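Local coordinates for aminoglycoside phosphotransferase (Mycobacterium smegmatis, PDB 6EF6), which phosphorylates (S)-1-amino-2-propanol as the kinase of an aminoacetone utilization microcompartment, and has a fold shared with aminoglycoside phosphotransferases, at residues L150-A155 against R290-L295; S156-S161 against G226-D231; G171-D176 against F253-F258; E216-G221 against W260-F265. All blocks are in the same frame, centred on the assembly; numbering follows the deposited sequence.

Interaction 1. Residues L150-A155 against R290-L295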
# COMPACT_ATOMS: atom_id res chain seq x y z
N LEU A 150 7.21 10.07 6.78
CA LEU A 150 6.91 8.88 5.99
C LEU A 150 8.18 8.26 5.43
O LEU A 150 8.36 7.03 5.49
CB LEU A 150 5.91 9.26 4.90
CG LEU A 150 5.55 8.15 3.91
CD1 LEU A 150 4.94 6.94 4.60
CD2 LEU A 150 4.53 8.75 2.91
N GLY A 151 9.09 9.08 4.90
CA GLY A 151 10.35 8.56 4.41
C GLY A 151 11.17 7.88 5.49
O GLY A 151 11.79 6.84 5.24
N ARG A 152 11.25 8.47 6.68
CA ARG A 152 12.03 7.89 7.75
C ARG A 152 11.46 6.53 8.16
O ARG A 152 12.22 5.56 8.38
CB ARG A 152 12.01 8.85 8.93
CG ARG A 152 12.88 8.39 10.08
CD ARG A 152 12.68 9.23 11.33
NE ARG A 152 11.41 8.95 12.00
CZ ARG A 152 10.47 9.85 12.29
NH1 ARG A 152 10.62 11.12 11.95
NH2 ARG A 152 9.37 9.46 12.94
N ILE A 153 10.14 6.43 8.28
CA ILE A 153 9.51 5.15 8.65
C ILE A 153 9.70 4.10 7.55
O ILE A 153 9.99 2.91 7.84
CB ILE A 153 8.04 5.39 9.03
CG1 ILE A 153 7.99 6.19 10.33
CG2 ILE A 153 7.25 4.02 9.13
CD1 ILE A 153 6.61 6.72 10.70
N THR A 154 9.63 4.53 6.29
CA THR A 154 9.89 3.61 5.19
C THR A 154 11.29 3.03 5.28
O THR A 154 11.51 1.82 5.10
CB THR A 154 9.67 4.31 3.85
OG1 THR A 154 8.33 4.81 3.75
CG2 THR A 154 9.91 3.31 2.70
N ALA A 155 12.31 3.88 5.54
CA ALA A 155 13.67 3.39 5.70
C ALA A 155 13.75 2.36 6.80
O ALA A 155 14.49 1.37 6.68
CB ALA A 155 14.60 4.57 5.99
N ARG A 290 17.07 9.11 4.52
CA ARG A 290 18.50 9.07 4.73
C ARG A 290 18.88 9.22 6.19
O ARG A 290 20.00 8.86 6.56
CB ARG A 290 19.19 10.15 3.87
CG ARG A 290 19.22 9.83 2.40
CD ARG A 290 19.92 10.93 1.57
NE ARG A 290 20.08 10.49 0.18
CZ ARG A 290 20.10 11.27 -0.89
NH1 ARG A 290 19.91 12.58 -0.79
NH2 ARG A 290 20.31 10.73 -2.08
N SER A 291 18.00 9.72 7.05
CA SER A 291 18.25 9.79 8.48
C SER A 291 18.37 8.40 9.10
O SER A 291 18.95 8.28 10.19
CB SER A 291 17.20 10.64 9.19
OG SER A 291 16.01 9.93 9.49
N ARG A 292 17.82 7.38 8.45
CA ARG A 292 17.84 6.00 8.96
C ARG A 292 18.57 5.01 8.08
O ARG A 292 19.13 4.04 8.62
CB ARG A 292 16.39 5.50 9.15
CG ARG A 292 15.66 6.15 10.26
CD ARG A 292 16.16 5.71 11.63
NE ARG A 292 15.71 6.63 12.67
CZ ARG A 292 14.55 6.54 13.32
NH1 ARG A 292 13.69 5.57 13.05
NH2 ARG A 292 14.25 7.44 14.24
N ARG A 293 18.63 5.21 6.78
CA ARG A 293 19.21 4.25 5.84
C ARG A 293 19.74 5.00 4.63
O ARG A 293 19.13 5.94 4.15
CB ARG A 293 18.20 3.22 5.36
CG ARG A 293 18.75 2.09 4.40
CD ARG A 293 17.68 1.10 3.92
NE ARG A 293 18.22 0.04 3.07
CZ ARG A 293 18.18 -0.00 1.74
NH1 ARG A 293 18.70 -1.04 1.09
NH2 ARG A 293 17.62 0.97 1.03
N GLU A 294 20.86 4.56 4.11
CA GLU A 294 21.41 5.17 2.91
C GLU A 294 20.44 5.15 1.74
O GLU A 294 19.69 4.17 1.52
CB GLU A 294 22.68 4.44 2.49
CG GLU A 294 22.47 2.96 2.15
CD GLU A 294 23.55 2.43 1.25
OE1 GLU A 294 24.71 2.85 1.46
OE2 GLU A 294 23.20 1.65 0.32
N LEU A 295 20.46 6.22 0.93
CA LEU A 295 19.73 6.31 -0.32
C LEU A 295 20.73 6.79 -1.36
O LEU A 295 20.91 8.00 -1.55
CB LEU A 295 18.46 7.18 -0.17
CG LEU A 295 17.36 6.99 -1.21
CD1 LEU A 295 16.07 7.67 -0.80
CD2 LEU A 295 17.75 7.57 -2.52
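Arg152 and Arg292 lie across each other where helix 147-163, a long helix of the C-terminal lobe of this kinase-like fold, meets the loop that follows helix 278-290. Their aliphatic parts make the closest approach, CG of Arg152 to CG of Arg292 at 3.6 Å. Arg292 folds back at chi2 (-72°), which brings its guanidinium over Arg152, and CD of Arg152 sits above the centre of one face of that group, 3.8 Å from CZ of Arg292. The two guanidinium planes are turned 46° apart, and NE of Arg152 comes within 3.9 Å of NH2 of Arg292. The closeness of two positive groups is probably eased by Asp96, which forms a salt bridge with NH1 of Arg292. Arg152 is modelled in two conformers, so the details at its tip hold for one of them. Next to this, CG of Arg152 is 3.5 Å from OG of Ser291, whose hydroxyl is hydrogen-bonded to the carbonyl of Gly288. One turn along the helix the packing is purely apolar and more deeply buried. The methyl of Ala155 rests against the first side-chain carbons of two consecutive loop residues. Arg293 then sends its extended chain away from the helix segment toward Gln162. CB of Ala155 lies 3.7 Å from CB of Arg292 and 3.9 Å from CB of Arg293.

Interaction 2. Residues S156-S161 against G226-D231. With NA (sodium ion), chain D.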
# COMPACT_ATOMS: atom_id res chain seq x y z
N SER A 156 13.06 2.57 7.90
CA SER A 156 13.09 1.57 8.97
C SER A 156 12.46 0.26 8.54
O SER A 156 12.93 -0.81 8.96
CB SER A 156 12.33 2.09 10.17
OG SER A 156 13.02 3.20 10.72
N LEU A 157 11.39 0.30 7.74
CA LEU A 157 10.81 -0.94 7.20
C LEU A 157 11.78 -1.62 6.26
O LEU A 157 11.88 -2.86 6.27
CB LEU A 157 9.50 -0.63 6.48
CG LEU A 157 8.32 -0.30 7.40
CD1 LEU A 157 7.16 0.26 6.60
CD2 LEU A 157 7.86 -1.53 8.20
N HIS A 158 12.50 -0.88 5.44
CA HIS A 158 13.47 -1.47 4.56
C HIS A 158 14.61 -2.10 5.35
O HIS A 158 15.10 -3.20 5.02
CB HIS A 158 14.01 -0.44 3.60
CG HIS A 158 13.01 0.04 2.63
ND1 HIS A 158 13.29 1.03 1.72
CD2 HIS A 158 11.75 -0.39 2.35
CE1 HIS A 158 12.24 1.23 0.95
NE2 HIS A 158 11.28 0.40 1.31
N GLU A 159 15.10 -1.41 6.38
CA GLU A 159 16.19 -1.96 7.18
C GLU A 159 15.76 -3.27 7.82
O GLU A 159 16.55 -4.23 7.85
CB GLU A 159 16.55 -0.93 8.24
CG GLU A 159 17.71 -1.35 9.17
CD GLU A 159 17.79 -0.50 10.42
OE1 GLU A 159 18.58 0.48 10.44
OE2 GLU A 159 17.05 -0.79 11.38
N HIS A 160 14.56 -3.33 8.40
CA HIS A 160 14.09 -4.59 8.97
C HIS A 160 14.00 -5.68 7.92
O HIS A 160 14.48 -6.81 8.11
CB HIS A 160 12.75 -4.44 9.68
CG HIS A 160 12.33 -5.72 10.30
ND1 HIS A 160 11.54 -6.65 9.67
CD2 HIS A 160 12.74 -6.30 11.45
CE1 HIS A 160 11.41 -7.71 10.43
NE2 HIS A 160 12.16 -7.55 11.52
N SER A 161 13.39 -5.37 6.79
CA SER A 161 13.22 -6.37 5.73
C SER A 161 14.58 -6.93 5.27
O SER A 161 14.70 -8.13 5.00
CB SER A 161 12.46 -5.71 4.56
OG SER A 161 12.56 -6.49 3.35
N GLY A 226 13.23 -6.63 -2.54
CA GLY A 226 13.00 -7.50 -1.39
C GLY A 226 11.59 -7.29 -0.86
O GLY A 226 10.71 -6.81 -1.57
N LEU A 227 11.38 -7.66 0.39
CA LEU A 227 10.07 -7.58 1.03
C LEU A 227 9.73 -6.12 1.39
O LEU A 227 10.50 -5.45 2.09
CB LEU A 227 10.03 -8.47 2.26
CG LEU A 227 8.72 -8.43 3.07
CD1 LEU A 227 7.55 -8.94 2.28
CD2 LEU A 227 8.86 -9.23 4.39
N ILE A 228 8.60 -5.63 0.88
CA ILE A 228 8.11 -4.26 1.05
C ILE A 228 6.62 -4.24 1.45
O ILE A 228 5.84 -5.14 1.18
CB ILE A 228 8.31 -3.39 -0.22
CG1 ILE A 228 7.64 -4.01 -1.45
CG2 ILE A 228 9.78 -3.15 -0.47
CD1 ILE A 228 7.51 -3.06 -2.62
N HIS A 229 6.25 -3.15 2.10
CA HIS A 229 4.84 -2.90 2.45
C HIS A 229 3.97 -2.67 1.20
O HIS A 229 2.89 -3.25 1.10
CB HIS A 229 4.79 -1.72 3.41
CG HIS A 229 3.42 -1.30 3.83
ND1 HIS A 229 2.52 -0.68 2.98
CD2 HIS A 229 2.82 -1.37 5.05
CE1 HIS A 229 1.44 -0.38 3.67
NE2 HIS A 229 1.60 -0.77 4.93
N ALA A 230 4.47 -1.85 0.26
CA ALA A 230 3.88 -1.65 -1.07
C ALA A 230 2.60 -0.85 -1.05
O ALA A 230 1.97 -0.73 -2.10
CB ALA A 230 3.74 -2.95 -1.85
N ASP A 231 2.22 -0.21 0.05
CA ASP A 231 1.09 0.73 0.08
C ASP A 231 1.31 1.81 1.12
O ASP A 231 0.44 2.13 1.94
CB ASP A 231 -0.28 0.05 0.22
CG ASP A 231 -1.43 0.97 -0.19
OD1 ASP A 231 -1.22 1.99 -0.88
OD2 ASP A 231 -2.55 0.68 0.30
NA NA D . -4.01 -0.98 0.47
O HOH W 1 10.46 -3.09 3.67
O HOH W 2 13.89 -8.09 1.88
O HOH W 3 -2.61 -2.58 1.08
O HOH W 4 -5.80 -2.48 1.27
O HOH W 5 -4.25 -1.54 -1.47
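Ser161, a helix residue, bonds the main chain of a strand through its hydroxyl. OG, anti to its own backbone N (chi1 165°), donates to Leu227 O at 2.6 Å, in the carbonyl plane and on a lone pair. Water 1 donates to the same oxygen at 2.8 Å and makes a weak bond to Leu157 O, while water 2 accepts from Leu227 N at 3.0 Å and sits beside Ser161 OG. The serine and two waters between them satisfy both polar backbone atoms of Leu227. The short strand leads into His229-Ala230-Asp231, which matches the HxD motif of the catalytic loop in aminoglycoside phosphotransferases and protein kinases, so helix 147-163 backs that loop. Nearer the loop the contact becomes apolar: CD1 of Leu157 reaches CB of His229 at 4.4 Å, and the His158 ring meets CG2 of Ile228 obliquely, its NE2 being bonded to Asp264 and its ND1 to the Tyr289 hydroxyl. The His229 ring braces the turn. Its ND1 accepts from Asp231 N at 3.0 Å, close to the ring plane, and its NE2 is hydrogen-bonded to the carbonyl of Ile251. Asp231 faces the metal, which it shares with Asp252. Three waters join the shell, and OD2 of Asp231 is 2.2 Å from the sodium ion.

Interaction 3. Residues G171-D176 against F253-F258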
# COMPACT_ATOMS: atom_id res chain seq x y z
N GLY A 171 5.33 -16.91 2.32
CA GLY A 171 4.84 -16.77 0.98
C GLY A 171 4.08 -15.47 0.79
O GLY A 171 3.07 -15.26 1.46
N ARG A 172 4.58 -14.62 -0.09
CA ARG A 172 3.82 -13.44 -0.49
C ARG A 172 4.02 -13.23 -1.99
O ARG A 172 5.02 -13.66 -2.56
CB ARG A 172 4.26 -12.15 0.21
CG ARG A 172 4.03 -12.14 1.70
CD ARG A 172 2.55 -12.06 2.07
NE ARG A 172 1.92 -10.86 1.55
CZ ARG A 172 0.67 -10.47 1.78
NH1 ARG A 172 -0.15 -11.20 2.50
NH2 ARG A 172 0.25 -9.35 1.30
N PHE A 173 3.06 -12.57 -2.62
CA PHE A 173 3.14 -12.27 -4.04
C PHE A 173 4.17 -11.18 -4.34
O PHE A 173 4.82 -10.63 -3.44
CB PHE A 173 1.75 -12.01 -4.63
CG PHE A 173 0.96 -10.84 -4.03
CD1 PHE A 173 1.55 -9.82 -3.28
CD2 PHE A 173 -0.41 -10.76 -4.24
CE1 PHE A 173 0.80 -8.79 -2.78
CE2 PHE A 173 -1.15 -9.68 -3.75
CZ PHE A 173 -0.56 -8.72 -3.03
N SER A 174 4.37 -10.93 -5.63
CA SER A 174 5.42 -10.03 -6.12
C SER A 174 4.85 -8.85 -6.90
O SER A 174 3.84 -8.99 -7.62
CB SER A 174 6.40 -10.75 -7.03
OG SER A 174 7.06 -11.78 -6.29
N TRP A 175 5.52 -7.71 -6.76
CA TRP A 175 5.24 -6.51 -7.53
C TRP A 175 6.41 -6.36 -8.49
O TRP A 175 7.07 -5.33 -8.52
CB TRP A 175 5.06 -5.29 -6.62
CG TRP A 175 3.89 -5.43 -5.73
CD1 TRP A 175 3.87 -5.76 -4.37
CD2 TRP A 175 2.50 -5.24 -6.09
NE1 TRP A 175 2.59 -5.81 -3.91
CE2 TRP A 175 1.73 -5.52 -4.93
CE3 TRP A 175 1.83 -4.90 -7.28
CZ2 TRP A 175 0.36 -5.43 -4.92
CZ3 TRP A 175 0.44 -4.85 -7.27
CH2 TRP A 175 -0.27 -5.09 -6.10
N ASP A 176 6.65 -7.39 -9.28
CA ASP A 176 7.66 -7.37 -10.33
C ASP A 176 7.05 -6.90 -11.64
O ASP A 176 5.88 -6.55 -11.69
CB ASP A 176 8.34 -8.73 -10.45
CG ASP A 176 7.39 -9.89 -10.72
OD1 ASP A 176 6.20 -9.64 -10.89
OD2 ASP A 176 7.88 -11.03 -10.78
N PHE A 253 -0.90 -3.59 5.77
CA PHE A 253 0.16 -4.39 5.13
C PHE A 253 -0.40 -5.38 4.09
O PHE A 253 0.30 -6.31 3.68
CB PHE A 253 1.04 -5.11 6.19
CG PHE A 253 2.02 -4.25 6.90
CD1 PHE A 253 1.63 -3.34 7.88
CD2 PHE A 253 3.39 -4.43 6.70
CE1 PHE A 253 2.56 -2.58 8.57
CE2 PHE A 253 4.30 -3.65 7.40
CZ PHE A 253 3.91 -2.74 8.32
N ASP A 254 -1.67 -5.25 3.70
CA ASP A 254 -2.28 -6.32 2.91
C ASP A 254 -1.72 -6.42 1.49
O ASP A 254 -1.97 -7.45 0.85
CB ASP A 254 -3.79 -6.10 2.85
CG ASP A 254 -4.55 -7.30 2.26
OD1 ASP A 254 -4.39 -8.45 2.72
OD2 ASP A 254 -5.36 -7.09 1.32
N ASP A 255 -1.04 -5.43 0.96
CA ASP A 255 -0.35 -5.51 -0.33
C ASP A 255 1.11 -5.89 -0.20
O ASP A 255 1.84 -5.87 -1.17
CB ASP A 255 -0.49 -4.24 -1.19
CG ASP A 255 -1.81 -4.09 -1.86
OD1 ASP A 255 -2.56 -5.07 -1.96
OD2 ASP A 255 -2.08 -2.91 -2.24
N CYS A 256 1.57 -6.23 0.99
CA CYS A 256 3.01 -6.43 1.15
C CYS A 256 3.47 -7.64 0.34
O CYS A 256 2.74 -8.58 0.07
CB CYS A 256 3.41 -6.56 2.62
SG CYS A 256 3.09 -8.15 3.46
N GLY A 257 4.73 -7.57 -0.10
CA GLY A 257 5.29 -8.67 -0.90
C GLY A 257 6.60 -8.22 -1.50
O GLY A 257 7.22 -7.31 -0.99
N PHE A 258 7.06 -8.96 -2.50
CA PHE A 258 8.40 -8.71 -3.01
C PHE A 258 8.33 -7.68 -4.09
O PHE A 258 7.47 -7.77 -4.96
CB PHE A 258 9.01 -10.04 -3.46
CG PHE A 258 9.17 -10.99 -2.32
CD1 PHE A 258 10.22 -10.85 -1.42
CD2 PHE A 258 8.23 -11.98 -2.09
CE1 PHE A 258 10.37 -11.72 -0.36
CE2 PHE A 258 8.37 -12.85 -1.00
CZ PHE A 258 9.45 -12.69 -0.13
O HOH W 6 -2.35 -9.99 3.76
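Arg172 curls round the carbonyl of Cys256. Its CB rests on CA of Gly257 at 3.8 Å, and CG and CD skirt Cys256 O because bends at chi2 (-70°) and chi3 (-60°) turn the chain back on itself. NE then donates to Cys256 O at 2.8 Å and NH2 to the same oxygen at 2.9 Å, a side-on grip with the acceptor in the guanidinium plane. The two donors use it differently: NH2 lies on a lone pair, NE well above the carbonyl plane. NH2 also donates to Asp254 O at 3.0 Å, approaching that carbonyl from above its plane. SG of Cys256 covers one guanidinium face. NH1 reaches the carbonyl of Glu80 and water 6, which donates to OD1 of Asp254, whose OD2 is bonded to Asn54. The gripped turn directly follows Asp252, a sodium ligand that probably corresponds to the aspartate of the protein-kinase DFG segment; the Asp255 side chain, its OD1 hydrogen-bonded to the Tyr75 hydroxyl, comes within about 4 Å of the sodium ion and of the bound methoxypropanamine. Past Arg172 the two backbones join in a single beta bridge of Ser174 with Phe258, in which Phe258 N donates to Phe173 O and Trp175 N to Phe258 O at 2.7 Å, almost straight (175°). The Trp175 indole adds a bond of its own, NE1 to Asp255 O at 2.8 Å.

Interaction 4. Residues E216-G221 against W260-F265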
# COMPACT_ATOMS: atom_id res chain seq x y z
N GLU A 216 15.21 -2.89 -16.03
CA GLU A 216 16.10 -3.98 -16.38
C GLU A 216 17.54 -3.63 -16.06
O GLU A 216 18.31 -4.49 -15.61
CB GLU A 216 15.94 -4.32 -17.86
CG GLU A 216 14.67 -5.09 -18.15
CD GLU A 216 14.51 -5.43 -19.64
OE1 GLU A 216 15.19 -4.80 -20.48
OE2 GLU A 216 13.68 -6.32 -19.94
N GLU A 217 17.95 -2.39 -16.32
CA GLU A 217 19.30 -1.96 -16.02
C GLU A 217 19.55 -1.87 -14.51
O GLU A 217 20.61 -2.28 -14.01
CB GLU A 217 19.54 -0.62 -16.71
CG GLU A 217 20.88 0.11 -16.47
CD GLU A 217 20.89 1.49 -17.16
OE1 GLU A 217 19.98 2.32 -16.89
OE2 GLU A 217 21.78 1.75 -18.00
N TYR A 218 18.58 -1.32 -13.78
CA TYR A 218 18.65 -1.20 -12.31
C TYR A 218 18.75 -2.57 -11.66
O TYR A 218 19.51 -2.76 -10.71
CB TYR A 218 17.40 -0.45 -11.87
CG TYR A 218 17.29 -0.06 -10.43
CD1 TYR A 218 18.20 0.80 -9.85
CD2 TYR A 218 16.22 -0.50 -9.66
CE1 TYR A 218 18.03 1.23 -8.56
CE2 TYR A 218 16.07 -0.06 -8.35
CZ TYR A 218 16.96 0.79 -7.84
OH TYR A 218 16.72 1.19 -6.52
N GLY A 219 18.06 -3.55 -12.22
CA GLY A 219 18.08 -4.90 -11.78
C GLY A 219 17.26 -5.14 -10.54
O GLY A 219 16.55 -4.26 -10.04
N SER A 220 17.37 -6.34 -10.02
CA SER A 220 16.64 -6.75 -8.85
C SER A 220 17.54 -7.42 -7.85
O SER A 220 17.17 -8.38 -7.18
CB SER A 220 15.44 -7.60 -9.23
OG SER A 220 15.88 -8.70 -10.02
N GLY A 221 18.75 -6.88 -7.67
CA GLY A 221 19.69 -7.41 -6.71
C GLY A 221 19.22 -7.15 -5.29
O GLY A 221 18.27 -6.40 -5.04
N TRP A 260 10.56 -3.74 -5.72
CA TRP A 260 11.67 -2.81 -5.54
C TRP A 260 11.50 -1.99 -4.28
O TRP A 260 10.43 -1.39 -4.09
CB TRP A 260 11.87 -1.93 -6.77
CG TRP A 260 12.37 -2.67 -7.98
CD1 TRP A 260 13.68 -2.99 -8.24
CD2 TRP A 260 11.62 -3.24 -9.05
NE1 TRP A 260 13.79 -3.69 -9.39
CE2 TRP A 260 12.54 -3.86 -9.93
CE3 TRP A 260 10.25 -3.23 -9.40
CZ2 TRP A 260 12.16 -4.53 -11.07
CZ3 TRP A 260 9.88 -3.92 -10.55
CH2 TRP A 260 10.84 -4.51 -11.39
N TYR A 261 12.55 -1.88 -3.47
CA TYR A 261 12.44 -1.06 -2.26
C TYR A 261 11.89 0.34 -2.56
O TYR A 261 11.00 0.84 -1.86
CB TYR A 261 13.77 -0.97 -1.51
CG TYR A 261 14.18 -2.28 -0.87
CD1 TYR A 261 13.41 -2.87 0.10
CD2 TYR A 261 15.29 -2.95 -1.29
CE1 TYR A 261 13.80 -4.10 0.67
CE2 TYR A 261 15.68 -4.16 -0.74
CZ TYR A 261 14.89 -4.74 0.23
OH TYR A 261 15.31 -5.96 0.78
N PHE A 262 12.43 1.00 -3.57
CA PHE A 262 12.02 2.38 -3.85
C PHE A 262 10.68 2.51 -4.56
O PHE A 262 10.16 3.63 -4.68
CB PHE A 262 13.20 3.18 -4.39
CG PHE A 262 14.25 3.33 -3.33
CD1 PHE A 262 13.98 4.18 -2.26
CD2 PHE A 262 15.41 2.61 -3.30
CE1 PHE A 262 14.87 4.29 -1.21
CE2 PHE A 262 16.28 2.71 -2.24
CZ PHE A 262 16.01 3.55 -1.21
N TYR A 263 10.05 1.40 -4.95
CA TYR A 263 8.64 1.49 -5.31
C TYR A 263 7.83 2.03 -4.15
O TYR A 263 6.82 2.68 -4.37
CB TYR A 263 8.16 0.11 -5.78
CG TYR A 263 6.67 0.02 -6.01
CD1 TYR A 263 6.01 0.80 -6.96
CD2 TYR A 263 5.89 -0.82 -5.26
CE1 TYR A 263 4.65 0.74 -7.14
CE2 TYR A 263 4.50 -0.91 -5.44
CZ TYR A 263 3.91 -0.12 -6.38
OH TYR A 263 2.55 -0.19 -6.56
N ASP A 264 8.24 1.79 -2.90
CA ASP A 264 7.51 2.37 -1.78
C ASP A 264 7.42 3.90 -1.87
O ASP A 264 6.40 4.50 -1.43
CB ASP A 264 8.15 1.96 -0.45
CG ASP A 264 7.79 0.58 0.01
OD1 ASP A 264 6.69 0.06 -0.29
OD2 ASP A 264 8.63 0.01 0.76
N PHE A 265 8.43 4.57 -2.48
CA PHE A 265 8.29 6.01 -2.67
C PHE A 265 7.16 6.36 -3.66
O PHE A 265 6.39 7.32 -3.47
CB PHE A 265 9.58 6.72 -3.14
CG PHE A 265 9.33 8.16 -3.42
CD1 PHE A 265 9.01 9.02 -2.38
CD2 PHE A 265 9.40 8.65 -4.72
CE1 PHE A 265 8.68 10.34 -2.62
CE2 PHE A 265 9.11 9.99 -4.98
CZ PHE A 265 8.78 10.84 -3.92
O HOH W 7 14.60 -0.17 -5.18
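The C-terminal end of helix 198-218 delivers Tyr218 and Gly219 to the indole of Trp260. As the chain leaves the helix, Gly219 takes a positive phi, and its carbonyl accepts from Trp260 NE1 at 2.9 Å. The oxygen lies in the indole plane, at the pyrrole edge, whereas seen from the carbonyl the donor is tilted 33° out of plane. Ser220 follows alongside, its CB 4.2 Å from NE1 of Trp260. Tyr218 meets the same part of the indole through its ring. With CG anti to its backbone N (chi1 -173°) its ring runs out along the indole, the two side chains sliding past each other in opposite directions, and CE2 of Tyr218 touches CD1 of Trp260 at 3.8 Å. The tyrosine ring and the five-membered ring meet obliquely, their planes 39° apart. In the C-terminal lobe of this kinase-like fold, the contact ties the end of one helix to the turn that opens helix 263-268, and Phe306 of helix 303-320 packs on both Trp260 and Phe262. That turn is coiled by backbone bonds from Tyr263 N to Trp260 O and from Asp264 N to Tyr261 O. The Tyr218 hydroxyl is hydrogen-bonded to Asp299 and also receives a bond from water 7 at 2.9 Å, the water lying in the plane of the tyrosine ring. Water 7 in turn accepts from Phe262 N at 2.9 Å. Beside this bridge, Tyr218 and Phe262 cross at about a right angle, and OH of Tyr218 lies 3.8 Å from CD2 of Phe262, at the edge of the phenyl ring.

In the fold
Interactions 1 and 2 use successive turns of helix 147-163, but interaction 1 is a surface contact of arginine chains and a methyl group, whereas interaction 2 is buried and relies on a serine and waters. Interactions 2 and 3 lie beside the sodium site and the probable catalytic loop, their centres about 10 Å apart, and are joined by backbone pairing of Ile228 with Gly257; interaction 3 is the richest in direct hydrogen bonds, all to main-chain carbonyls. Interaction 4, also buried though farther from the chain's centre, is largely aromatic. Its Asp264 bonds His158 and Ala230 of interaction 2, and its Phe262 packs against Leu295 and Arg293 of interaction 1.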